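PDB 6Z5S: H subunit of photosynthetic reaction center complex from Rhodopseudomonas palustris, which forms the H subunit of the RC-LH1 photosynthetic complex, anchored by one membrane helix and probably capping the L and M subunits on the cytoplasmic side. Local coordinates for residues D32-G36 with T72-T76; R80-L85 with A104-G108; Y112-V118 with S228-K234; M150-C155 with F202-D208. All coordinates share one frame. Numbering follows the deposited sequence.

Contact 1: D32-G36 with T72-T76; sequences DKREG and TVPST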
loop_
_atom_site.group_PDB
_atom_site.type_symbol
_atom_site.label_atom_id
_atom_site.label_comp_id
_atom_site.label_asym_id
_atom_site.label_seq_id
_atom_site.Cartn_x
_atom_site.Cartn_y
_atom_site.Cartn_z
ATOM N N ASP D 32 0.053 -4.582 -20.781
ATOM C CA ASP D 32 -0.725 -5.761 -20.419
ATOM C C ASP D 32 -0.997 -6.670 -21.606
ATOM O O ASP D 32 -1.347 -7.837 -21.407
ATOM C CB ASP D 32 -2.062 -5.350 -19.812
ATOM C CG ASP D 32 -1.942 -4.863 -18.388
ATOM O OD1 ASP D 32 -0.874 -5.039 -17.775
ATOM O OD2 ASP D 32 -2.933 -4.303 -17.879
ATOM N N LYS D 33 -0.871 -6.166 -22.832
ATOM C CA LYS D 33 -1.275 -6.897 -24.023
ATOM C C LYS D 33 -0.098 -7.530 -24.746
ATOM O O LYS D 33 -0.137 -7.687 -25.968
ATOM C CB LYS D 33 -2.044 -5.979 -24.967
ATOM C CG LYS D 33 -3.302 -5.440 -24.354
ATOM C CD LYS D 33 -4.284 -5.016 -25.398
ATOM C CE LYS D 33 -5.563 -4.550 -24.760
ATOM N NZ LYS D 33 -6.557 -4.150 -25.775
ATOM N N ARG D 34 0.942 -7.905 -24.017
ATOM C CA ARG D 34 2.091 -8.565 -24.607
ATOM C C ARG D 34 1.947 -10.078 -24.645
ATOM O O ARG D 34 2.807 -10.751 -25.214
ATOM C CB ARG D 34 3.363 -8.185 -23.851
ATOM C CG ARG D 34 3.801 -6.751 -24.064
ATOM C CD ARG D 34 5.273 -6.588 -23.774
ATOM N NE ARG D 34 5.743 -5.234 -24.030
ATOM C CZ ARG D 34 6.074 -4.768 -25.228
ATOM N NH1 ARG D 34 5.986 -5.545 -26.295
ATOM N NH2 ARG D 34 6.495 -3.523 -25.359
ATOM N N GLU D 35 0.893 -10.627 -24.053
ATOM C CA GLU D 35 0.589 -12.044 -24.168
ATOM C C GLU D 35 -0.892 -12.192 -24.456
ATOM O O GLU D 35 -1.705 -11.413 -23.957
ATOM C CB GLU D 35 0.945 -12.824 -22.895
ATOM C CG GLU D 35 2.420 -12.822 -22.534
ATOM C CD GLU D 35 3.171 -14.024 -23.084
ATOM O OE1 GLU D 35 2.558 -14.844 -23.794
ATOM O OE2 GLU D 35 4.379 -14.150 -22.801
ATOM N N GLY D 36 -1.237 -13.187 -25.263
ATOM C CA GLY D 36 -2.628 -13.510 -25.491
ATOM C C GLY D 36 -3.316 -12.703 -26.558
ATOM O O GLY D 36 -4.540 -12.580 -26.525
ATOM N N THR D 72 11.437 -13.835 -27.840
ATOM C CA THR D 72 10.525 -12.767 -28.220
ATOM C C THR D 72 9.128 -13.099 -27.725
ATOM O O THR D 72 8.574 -14.141 -28.079
ATOM C CB THR D 72 10.517 -12.553 -29.728
ATOM O OG1 THR D 72 11.805 -12.095 -30.145
ATOM C CG2 THR D 72 9.497 -11.518 -30.089
ATOM N N VAL D 73 8.567 -12.214 -26.908
ATOM C CA VAL D 73 7.182 -12.343 -26.469
ATOM C C VAL D 73 6.327 -11.465 -27.371
ATOM O O VAL D 73 6.805 -10.427 -27.849
ATOM C CB VAL D 73 7.014 -11.969 -24.990
ATOM C CG1 VAL D 73 7.789 -12.926 -24.122
ATOM C CG2 VAL D 73 7.450 -10.545 -24.745
ATOM N N PRO D 74 5.065 -11.826 -27.638
ATOM C CA PRO D 74 4.273 -12.953 -27.133
ATOM C C PRO D 74 4.816 -14.336 -27.470
ATOM O O PRO D 74 5.417 -14.531 -28.521
ATOM C CB PRO D 74 2.921 -12.745 -27.814
ATOM C CG PRO D 74 3.232 -11.971 -29.018
ATOM C CD PRO D 74 4.291 -11.026 -28.596
ATOM N N SER D 75 4.601 -15.288 -26.565
ATOM C CA SER D 75 5.010 -16.675 -26.773
ATOM C C SER D 75 3.878 -17.433 -27.462
ATOM O O SER D 75 3.158 -18.234 -26.866
ATOM C CB SER D 75 5.389 -17.320 -25.449
ATOM O OG SER D 75 6.475 -16.651 -24.845
ATOM N N THR D 76 3.735 -17.165 -28.758
ATOM C CA THR D 76 2.610 -17.716 -29.502
ATOM C C THR D 76 2.710 -19.229 -29.648
ATOM O O THR D 76 1.684 -19.907 -29.766
ATOM C CB THR D 76 2.522 -17.045 -30.868
ATOM O OG1 THR D 76 2.493 -15.626 -30.689
ATOM C CG2 THR D 76 1.259 -17.465 -31.590
#

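Contact 2: R80-L85 with A104-G108; sequences RPNVAL and ADGVG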
loop_
_atom_site.group_PDB
_atom_site.type_symbol
_atom_site.label_atom_id
_atom_site.label_comp_id
_atom_site.label_asym_id
_atom_site.label_seq_id
_atom_site.Cartn_x
_atom_site.Cartn_y
_atom_site.Cartn_z
ATOM N N ARG D 80 -1.098 -23.620 -27.619
ATOM C CA ARG D 80 -1.895 -24.818 -27.863
ATOM C C ARG D 80 -3.286 -24.411 -28.327
ATOM O O ARG D 80 -4.264 -24.613 -27.599
ATOM C CB ARG D 80 -1.996 -25.694 -26.614
ATOM C CG ARG D 80 -0.708 -26.350 -26.197
ATOM C CD ARG D 80 -0.930 -27.230 -24.988
ATOM N NE ARG D 80 -1.639 -28.458 -25.318
ATOM C CZ ARG D 80 -2.651 -28.950 -24.616
ATOM N NH1 ARG D 80 -3.228 -30.074 -24.995
ATOM N NH2 ARG D 80 -3.091 -28.313 -23.545
ATOM N N PRO D 81 -3.412 -23.833 -29.510
ATOM C CA PRO D 81 -4.702 -23.274 -29.930
ATOM C C PRO D 81 -5.792 -24.315 -30.090
ATOM O O PRO D 81 -6.872 -24.181 -29.512
ATOM C CB PRO D 81 -4.374 -22.613 -31.273
ATOM C CG PRO D 81 -2.895 -22.491 -31.298
ATOM C CD PRO D 81 -2.375 -23.642 -30.531
ATOM N N ASN D 82 -5.527 -25.353 -30.869
ATOM C CA ASN D 82 -6.510 -26.389 -31.152
ATOM C C ASN D 82 -6.299 -27.553 -30.195
ATOM O O ASN D 82 -5.214 -28.140 -30.156
ATOM C CB ASN D 82 -6.403 -26.846 -32.603
ATOM C CG ASN D 82 -4.973 -26.973 -33.058
ATOM O OD1 ASN D 82 -4.178 -26.050 -32.890
ATOM N ND2 ASN D 82 -4.632 -28.113 -33.644
ATOM N N VAL D 83 -7.333 -27.877 -29.425
ATOM C CA VAL D 83 -7.296 -28.946 -28.445
ATOM C C VAL D 83 -8.562 -29.783 -28.591
ATOM O O VAL D 83 -9.387 -29.546 -29.470
ATOM C CB VAL D 83 -7.147 -28.414 -27.007
ATOM C CG1 VAL D 83 -5.805 -27.746 -26.830
ATOM C CG2 VAL D 83 -8.249 -27.435 -26.702
ATOM N N ALA D 84 -8.706 -30.772 -27.711
ATOM C CA ALA D 84 -9.798 -31.740 -27.795
ATOM C C ALA D 84 -11.007 -31.201 -27.041
ATOM O O ALA D 84 -11.329 -31.619 -25.928
ATOM C CB ALA D 84 -9.354 -33.088 -27.247
ATOM N N LEU D 85 -11.700 -30.261 -27.676
ATOM C CA LEU D 85 -12.839 -29.598 -27.065
ATOM C C LEU D 85 -13.902 -29.345 -28.118
ATOM O O LEU D 85 -13.592 -29.118 -29.288
ATOM C CB LEU D 85 -12.433 -28.275 -26.415
ATOM C CG LEU D 85 -11.810 -28.346 -25.028
ATOM C CD1 LEU D 85 -11.224 -27.014 -24.670
ATOM C CD2 LEU D 85 -12.848 -28.746 -24.016
ATOM N N ALA D 104 -5.644 -36.662 -20.339
ATOM C CA ALA D 104 -4.684 -36.820 -21.421
ATOM C C ALA D 104 -4.737 -35.680 -22.425
ATOM O O ALA D 104 -3.707 -35.333 -23.010
ATOM C CB ALA D 104 -4.921 -38.144 -22.147
ATOM N N ASP D 105 -5.913 -35.090 -22.636
ATOM C CA ASP D 105 -6.024 -33.999 -23.593
ATOM C C ASP D 105 -5.356 -32.734 -23.084
ATOM O O ASP D 105 -4.826 -31.950 -23.879
ATOM C CB ASP D 105 -7.489 -33.718 -23.898
ATOM C CG ASP D 105 -8.236 -34.952 -24.331
ATOM O OD1 ASP D 105 -7.579 -35.957 -24.666
ATOM O OD2 ASP D 105 -9.482 -34.922 -24.325
ATOM N N GLY D 106 -5.367 -32.515 -21.775
ATOM C CA GLY D 106 -4.883 -31.265 -21.240
ATOM C C GLY D 106 -5.839 -30.134 -21.540
ATOM O O GLY D 106 -5.482 -29.172 -22.224
ATOM N N VAL D 107 -7.069 -30.246 -21.045
ATOM C CA VAL D 107 -8.093 -29.234 -21.248
ATOM C C VAL D 107 -8.691 -28.871 -19.899
ATOM O O VAL D 107 -8.637 -29.642 -18.940
ATOM C CB VAL D 107 -9.197 -29.700 -22.217
ATOM C CG1 VAL D 107 -8.605 -30.027 -23.564
ATOM C CG2 VAL D 107 -9.923 -30.892 -21.652
ATOM N N GLY D 108 -9.261 -27.674 -19.836
ATOM C CA GLY D 108 -9.871 -27.185 -18.625
ATOM C C GLY D 108 -8.858 -26.946 -17.532
ATOM O O GLY D 108 -7.752 -26.463 -17.777
#

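Contact 3: Y112-V118 with S228-K234; sequences YAQRADV and SKLEEDK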
loop_
_atom_site.group_PDB
_atom_site.type_symbol
_atom_site.label_atom_id
_atom_site.label_comp_id
_atom_site.label_asym_id
_atom_site.label_seq_id
_atom_site.Cartn_x
_atom_site.Cartn_y
_atom_site.Cartn_z
ATOM N N TYR D 112 -2.261 -27.312 -20.083
ATOM C CA TYR D 112 -0.883 -26.891 -19.912
ATOM C C TYR D 112 -0.478 -26.061 -21.115
ATOM O O TYR D 112 -1.175 -26.013 -22.128
ATOM C CB TYR D 112 0.060 -28.084 -19.738
ATOM C CG TYR D 112 -0.023 -29.105 -20.842
ATOM C CD1 TYR D 112 -0.939 -30.137 -20.787
ATOM C CD2 TYR D 112 0.817 -29.038 -21.937
ATOM C CE1 TYR D 112 -1.020 -31.067 -21.787
ATOM C CE2 TYR D 112 0.744 -29.966 -22.942
ATOM C CZ TYR D 112 -0.176 -30.978 -22.862
ATOM O OH TYR D 112 -0.259 -31.913 -23.862
ATOM N N ALA D 113 0.650 -25.383 -20.988
ATOM C CA ALA D 113 1.208 -24.605 -22.079
ATOM C C ALA D 113 2.319 -25.391 -22.753
ATOM O O ALA D 113 3.018 -26.181 -22.119
ATOM C CB ALA D 113 1.744 -23.265 -21.580
ATOM N N GLN D 114 2.476 -25.169 -24.054
ATOM C CA GLN D 114 3.544 -25.809 -24.812
ATOM C C GLN D 114 4.862 -25.098 -24.512
ATOM O O GLN D 114 5.432 -24.384 -25.337
ATOM C CB GLN D 114 3.228 -25.800 -26.299
ATOM C CG GLN D 114 3.973 -26.858 -27.071
ATOM C CD GLN D 114 3.546 -28.249 -26.685
ATOM O OE1 GLN D 114 2.358 -28.541 -26.596
ATOM N NE2 GLN D 114 4.514 -29.116 -26.440
ATOM N N ARG D 115 5.338 -25.301 -23.289
ATOM C CA ARG D 115 6.596 -24.716 -22.868
ATOM C C ARG D 115 7.762 -25.403 -23.566
ATOM O O ARG D 115 7.619 -26.449 -24.204
ATOM C CB ARG D 115 6.759 -24.825 -21.356
ATOM C CG ARG D 115 5.663 -24.170 -20.558
ATOM C CD ARG D 115 6.044 -24.089 -19.099
ATOM N NE ARG D 115 6.760 -22.869 -18.783
ATOM C CZ ARG D 115 7.233 -22.575 -17.582
ATOM N NH1 ARG D 115 7.068 -23.418 -16.577
ATOM N NH2 ARG D 115 7.873 -21.438 -17.392
ATOM N N ALA D 116 8.937 -24.797 -23.440
ATOM C CA ALA D 116 10.138 -25.385 -24.010
ATOM C C ALA D 116 10.454 -26.703 -23.320
ATOM O O ALA D 116 10.384 -26.812 -22.093
ATOM C CB ALA D 116 11.314 -24.423 -23.876
ATOM N N ASP D 117 10.794 -27.714 -24.113
ATOM C CA ASP D 117 11.103 -29.031 -23.563
ATOM C C ASP D 117 12.576 -29.071 -23.163
ATOM O O ASP D 117 13.402 -29.787 -23.730
ATOM C CB ASP D 117 10.751 -30.126 -24.558
ATOM C CG ASP D 117 10.471 -31.449 -23.882
ATOM O OD1 ASP D 117 9.938 -32.362 -24.543
ATOM O OD2 ASP D 117 10.787 -31.576 -22.682
ATOM N N VAL D 118 12.888 -28.271 -22.151
ATOM C CA VAL D 118 14.244 -28.142 -21.632
ATOM C C VAL D 118 14.126 -27.644 -20.197
ATOM O O VAL D 118 13.216 -26.863 -19.890
ATOM C CB VAL D 118 15.085 -27.201 -22.508
ATOM C CG1 VAL D 118 14.625 -25.760 -22.361
ATOM C CG2 VAL D 118 16.555 -27.332 -22.185
ATOM N N SER D 228 11.992 -31.076 -17.502
ATOM C CA SER D 228 11.865 -29.914 -18.364
ATOM C C SER D 228 10.632 -29.101 -17.987
ATOM O O SER D 228 9.737 -29.567 -17.283
ATOM C CB SER D 228 11.788 -30.343 -19.824
ATOM O OG SER D 228 10.504 -30.840 -20.132
ATOM N N LYS D 229 10.592 -27.860 -18.472
ATOM C CA LYS D 229 9.438 -27.006 -18.220
ATOM C C LYS D 229 8.165 -27.619 -18.782
ATOM O O LYS D 229 7.090 -27.510 -18.177
ATOM C CB LYS D 229 9.678 -25.624 -18.820
ATOM C CG LYS D 229 10.578 -24.740 -17.985
ATOM C CD LYS D 229 10.951 -23.474 -18.722
ATOM C CE LYS D 229 12.148 -23.692 -19.617
ATOM N NZ LYS D 229 12.517 -22.446 -20.332
ATOM N N LEU D 230 8.269 -28.273 -19.938
ATOM C CA LEU D 230 7.101 -28.894 -20.546
ATOM C C LEU D 230 6.557 -30.005 -19.663
ATOM O O LEU D 230 5.346 -30.100 -19.438
ATOM C CB LEU D 230 7.458 -29.429 -21.927
ATOM C CG LEU D 230 6.281 -29.965 -22.728
ATOM C CD1 LEU D 230 5.210 -28.909 -22.844
ATOM C CD2 LEU D 230 6.743 -30.404 -24.094
ATOM N N GLU D 231 7.442 -30.852 -19.145
ATOM C CA GLU D 231 6.998 -31.904 -18.245
ATOM C C GLU D 231 6.458 -31.330 -16.947
ATOM O O GLU D 231 5.537 -31.899 -16.359
ATOM C CB GLU D 231 8.142 -32.870 -17.967
ATOM C CG GLU D 231 8.688 -33.532 -19.209
ATOM C CD GLU D 231 10.183 -33.754 -19.143
ATOM O OE1 GLU D 231 10.836 -33.165 -18.259
ATOM O OE2 GLU D 231 10.709 -34.517 -19.978
ATOM N N GLU D 232 7.016 -30.211 -16.487
ATOM C CA GLU D 232 6.487 -29.552 -15.300
ATOM C C GLU D 232 5.035 -29.141 -15.503
ATOM O O GLU D 232 4.169 -29.450 -14.672
ATOM C CB GLU D 232 7.344 -28.340 -14.949
ATOM C CG GLU D 232 8.610 -28.669 -14.195
ATOM C CD GLU D 232 9.327 -27.427 -13.716
ATOM O OE1 GLU D 232 10.335 -27.040 -14.340
ATOM O OE2 GLU D 232 8.876 -26.832 -12.717
ATOM N N ASP D 233 4.747 -28.427 -16.596
ATOM C CA ASP D 233 3.352 -28.091 -16.854
ATOM C C ASP D 233 2.501 -29.333 -17.030
ATOM O O ASP D 233 1.368 -29.374 -16.554
ATOM C CB ASP D 233 3.184 -27.173 -18.061
ATOM C CG ASP D 233 3.272 -25.714 -17.695
ATOM O OD1 ASP D 233 3.233 -25.394 -16.491
ATOM O OD2 ASP D 233 3.243 -24.875 -18.610
ATOM N N LYS D 234 3.019 -30.360 -17.701
ATOM C CA LYS D 234 2.199 -31.545 -17.926
ATOM C C LYS D 234 1.838 -32.229 -16.615
ATOM O O LYS D 234 0.699 -32.668 -16.433
ATOM C CB LYS D 234 2.912 -32.511 -18.861
ATOM C CG LYS D 234 2.670 -32.193 -20.307
ATOM C CD LYS D 234 3.378 -33.156 -21.213
ATOM C CE LYS D 234 3.286 -32.707 -22.651
ATOM N NZ LYS D 234 4.130 -33.553 -23.532
#

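Contact 4: M150-C155 with F202-D208; sequences MPVVGC and FGKVSVD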
loop_
_atom_site.group_PDB
_atom_site.type_symbol
_atom_site.label_atom_id
_atom_site.label_comp_id
_atom_site.label_asym_id
_atom_site.label_seq_id
_atom_site.Cartn_x
_atom_site.Cartn_y
_atom_site.Cartn_z
ATOM N N MET D 150 7.291 -43.011 2.960
ATOM C CA MET D 150 5.844 -42.973 3.113
ATOM C C MET D 150 5.181 -43.392 1.807
ATOM O O MET D 150 5.514 -42.848 0.746
ATOM C CB MET D 150 5.367 -41.575 3.496
ATOM C CG MET D 150 5.933 -41.017 4.780
ATOM S SD MET D 150 5.081 -39.484 5.190
ATOM C CE MET D 150 6.056 -38.875 6.558
ATOM N N PRO D 151 4.267 -44.359 1.830
ATOM C CA PRO D 151 3.529 -44.700 0.607
ATOM C C PRO D 151 2.410 -43.698 0.358
ATOM O O PRO D 151 1.599 -43.415 1.241
ATOM C CB PRO D 151 2.982 -46.103 0.895
ATOM C CG PRO D 151 3.001 -46.237 2.360
ATOM C CD PRO D 151 4.038 -45.323 2.917
ATOM N N VAL D 152 2.376 -43.167 -0.848
ATOM C CA VAL D 152 1.398 -42.156 -1.222
ATOM C C VAL D 152 0.081 -42.830 -1.570
ATOM O O VAL D 152 0.049 -43.867 -2.251
ATOM C CB VAL D 152 1.922 -41.309 -2.394
ATOM C CG1 VAL D 152 2.210 -42.188 -3.580
ATOM C CG2 VAL D 152 0.924 -40.227 -2.763
ATOM N N VAL D 153 -1.009 -42.219 -1.120
ATOM C CA VAL D 153 -2.352 -42.761 -1.238
ATOM C C VAL D 153 -3.201 -41.803 -2.065
ATOM O O VAL D 153 -3.018 -40.582 -2.020
ATOM C CB VAL D 153 -2.966 -43.000 0.161
ATOM C CG1 VAL D 153 -3.276 -41.684 0.846
ATOM C CG2 VAL D 153 -4.200 -43.855 0.072
ATOM N N GLY D 154 -4.131 -42.368 -2.832
ATOM C CA GLY D 154 -4.984 -41.581 -3.703
ATOM C C GLY D 154 -5.995 -40.729 -2.966
ATOM O O GLY D 154 -5.815 -40.424 -1.786
ATOM N N CYS D 155 -7.057 -40.318 -3.657
ATOM C CA CYS D 155 -8.143 -39.590 -3.017
ATOM C C CYS D 155 -9.240 -40.513 -2.522
ATOM O O CYS D 155 -9.904 -40.203 -1.528
ATOM C CB CYS D 155 -8.746 -38.567 -3.980
ATOM S SG CYS D 155 -10.118 -37.621 -3.290
ATOM N N PHE D 202 -1.999 -40.073 9.133
ATOM C CA PHE D 202 -1.973 -41.357 9.814
ATOM C C PHE D 202 -0.602 -42.018 9.740
ATOM O O PHE D 202 0.076 -42.172 10.760
ATOM C CB PHE D 202 -3.057 -42.253 9.214
ATOM C CG PHE D 202 -3.292 -42.013 7.742
ATOM C CD1 PHE D 202 -4.145 -41.003 7.322
ATOM C CD2 PHE D 202 -2.659 -42.784 6.783
ATOM C CE1 PHE D 202 -4.358 -40.770 5.989
ATOM C CE2 PHE D 202 -2.873 -42.549 5.446
ATOM C CZ PHE D 202 -3.723 -41.544 5.048
ATOM N N GLY D 203 -0.170 -42.387 8.537
ATOM C CA GLY D 203 1.158 -42.932 8.340
ATOM C C GLY D 203 1.814 -42.495 7.048
ATOM O O GLY D 203 2.986 -42.793 6.809
ATOM N N LYS D 204 1.073 -41.776 6.210
ATOM C CA LYS D 204 1.403 -41.681 4.796
ATOM C C LYS D 204 1.192 -40.249 4.321
ATOM O O LYS D 204 0.868 -39.352 5.103
ATOM C CB LYS D 204 0.558 -42.687 4.005
ATOM C CG LYS D 204 0.878 -44.133 4.334
ATOM C CD LYS D 204 0.034 -45.113 3.542
ATOM C CE LYS D 204 -1.388 -45.192 4.052
ATOM N NZ LYS D 204 -1.454 -45.768 5.420
ATOM N N VAL D 205 1.392 -40.038 3.024
ATOM C CA VAL D 205 1.126 -38.765 2.368
ATOM C C VAL D 205 -0.062 -38.953 1.439
ATOM O O VAL D 205 -0.156 -39.959 0.725
ATOM C CB VAL D 205 2.364 -38.242 1.613
ATOM C CG1 VAL D 205 2.810 -39.232 0.558
ATOM C CG2 VAL D 205 2.068 -36.899 0.981
ATOM N N SER D 206 -0.980 -37.995 1.464
ATOM C CA SER D 206 -2.268 -38.131 0.806
ATOM C C SER D 206 -2.439 -37.064 -0.261
ATOM O O SER D 206 -2.143 -35.887 -0.034
ATOM C CB SER D 206 -3.404 -38.029 1.817
ATOM O OG SER D 206 -3.490 -36.713 2.332
ATOM N N VAL D 207 -2.935 -37.486 -1.419
ATOM C CA VAL D 207 -3.247 -36.596 -2.527
ATOM C C VAL D 207 -4.721 -36.766 -2.849
ATOM O O VAL D 207 -5.157 -37.861 -3.220
ATOM C CB VAL D 207 -2.381 -36.894 -3.756
ATOM C CG1 VAL D 207 -2.940 -36.189 -4.974
ATOM C CG2 VAL D 207 -0.962 -36.463 -3.498
ATOM N N ASP D 208 -5.483 -35.689 -2.714
ATOM C CA ASP D 208 -6.920 -35.734 -2.921
ATOM C C ASP D 208 -7.342 -35.297 -4.313
ATOM O O ASP D 208 -8.541 -35.283 -4.602
ATOM C CB ASP D 208 -7.621 -34.867 -1.882
ATOM C CG ASP D 208 -6.984 -33.511 -1.751
ATOM O OD1 ASP D 208 -5.800 -33.457 -1.363
ATOM O OD2 ASP D 208 -7.659 -32.503 -2.044
#

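Contact 1: D32-G36 with T72-T76
Glu35 is the side chain that bridges the gap. With chi1 in the m well and chi2 near -93°, between wells, its carboxylate folds over the chain at Pro74, so that Glu35 OE1 accepts a weak hydrogen bond from Ser75 N at 3.5 Å and lies 4.2 Å from Pro74 CA. Glu35 OE2 rests 3.9 Å from Val73 CG1. The same carboxylate forms a salt bridge with a basic side chain of the M subunit, so the contact is also part of the interface between subunits. The closest approach of Arg34 is through its backbone: Arg34 O lies 3.3 Å from Pro74 CA, while its long side chain, m at chi1 and t at chi2 and chi3, carries the guanidinium off to Glu31 and the carbonyl of Asp59. The cis peptide before Pro74 turns the chain as the strand ends, and Ser75, the centre of an inverse gamma turn, turns it again; Ser75 OG, from an m rotamer, bonds to Lys71. Lys33 extends the other way and pairs with a bound cardiolipin. The contact thus joins the chain just past membrane helix 9-31 to the end of hairpin strand 70-73, whose partner, strand 61-64, packs Lys61 and Tyr63 on Val73 and Lys61 on Arg34.

Contact 2: R80-L85 with A104-G108
The guanidinium of Arg80 bonds to two carbonyls at the end of helix 102-105, beside an inverse gamma turn centred on Ala84, in this meeting of a loop with a helix end in the N-terminal region of the H chain. The polar part belongs to Arg80. Its guanidinium presents its edge to two successive carbonyls where the helix stops: Arg80 NH1 donates to Asp105 O at 2.7 Å and Arg80 NH2 to Gly106 O at 2.9 Å. Gly106 leaves the helical conformation with positive phi, which favours glycine, and a side chain there would crowd Arg80 NH2. A cation-pi interaction with Tyr112 adds a further partner for Arg80.

The apolar part gathers on Val107. Val107 CG1 is 4.1 Å from Val83 CB and 3.9 Å from Leu85 CG, and strand 96-98 adds Pro98 against Val107 and Phe96 against Leu85. Val83 and Leu85 also pack on the L subunit, and the backbone of Gly108 hydrogen-bonds to that subunit, so both segments help to form the H-L interface.

Van der Waals contact between the turn and the helix end completes the fit: the methyl Ala84 CB sits 3.5 Å from Asp105 OD2.

Contact 3: Y112-V118 with S228-K234
Tyr112 lays one face of its ring over the aliphatic chain of Lys234, a CH-pi contact in which Lys234 CG stands 3.8 Å from the ring centroid, almost on its normal. Further along, Leu230 fills the space under the loop, with Leu230 CD1 3.6 Å from Ala113 O and Leu230 CD2 3.5 Å from Gln114 NE2. Arg115 reaches across the helix, its guanidinium covered on one face by Lys229 CD, and Arg115 CD lies 3.0 Å from Asp233 OD2.

The first turn of helix 229-245 is held most firmly. Ser228 and Glu231 form a capping box, Glu231 N donating to Ser228 OG and Ser228 N to Glu231 OE1. Ser228 OG in turn donates to Asp117 OD2 at 2.7 Å. Lys229 N bonds to Val118 O at 3.1 Å. A weak bond runs from Leu230 N to Ala116 O at 3.4 Å.

Arg115 and Lys229 each form a salt bridge with an acidic side chain of the M subunit, and Asp233 accepts from the M backbone. The chemistry is therefore divided: backbone groups and the Ser228-Asp117 bond fasten the loop to the helix start, while the charged ends of Arg115 and Lys229 tie both segments to the M subunit.

Contact 4: M150-C155 with F202-D208
Val152 and Val205 form the apolar centre, their side chains on the same face of a small two-stranded parallel sheet, with Val152 CB 3.7 Å from Val205 CG1. Val207 extends this patch, Val152 CG2 to Val207 CG2 being 4.3 Å. Leu191 of strand 188-192 packs on Val152 and Val207, and Val163 of strand 161-169 on Val205. On the other face Val153 stands beside Ser206, with Val153 CG1 3.8 Å from Ser206 CB. Val153 CG1 also touches the edge of the Phe202 ring, 4.2 Å from Phe202 CZ.

Around the valines, the backbones meet in parallel register. Val153 N donates to Val205 O at 3.0 Å and Val207 N to Val153 O at 3.2 Å, so Val153 uses both its backbone groups to span Val205 and Val207. Val152 CA adds a CA-H...O contact of 3.3 Å to Val205 O. Towards one end Met150 SD packs 4.1 Å from Lys204 C, and the Pro151 ring meets the aliphatic part of Lys204, Pro151 CG to Lys204 CD being 3.4 Å.

The polar edge lies at the other end, where Cys155 SG approaches Asp208 O at 3.1 Å and the strand pairing has stopped. Both segments belong to the PRC-barrel domain, and this short parallel pair, packed against longer antiparallel strands, is consistent with closure of that small beta-barrel fold.

Overall arrangement
From the N terminus, the chain leaves membrane helix 9-31 and enters contact 1, which closes a loop of 35 residues by bringing strand 70-73 back to the helix exit. Contact 2 follows in series and closes a shorter loop of 18 residues, through strands 85-87 and 96-98, at the end of helix 102-105. Contact 3 spans 109 residues, tying the loop after that helix to the start of helix 229-245; it touches contact 2 where Arg80 and Gly106 meet Tyr112. Contact 4 falls within this long span, pairing strands 152-153 and 205-206 in the PRC-barrel domain, its centre about 40 Å from that of contact 1.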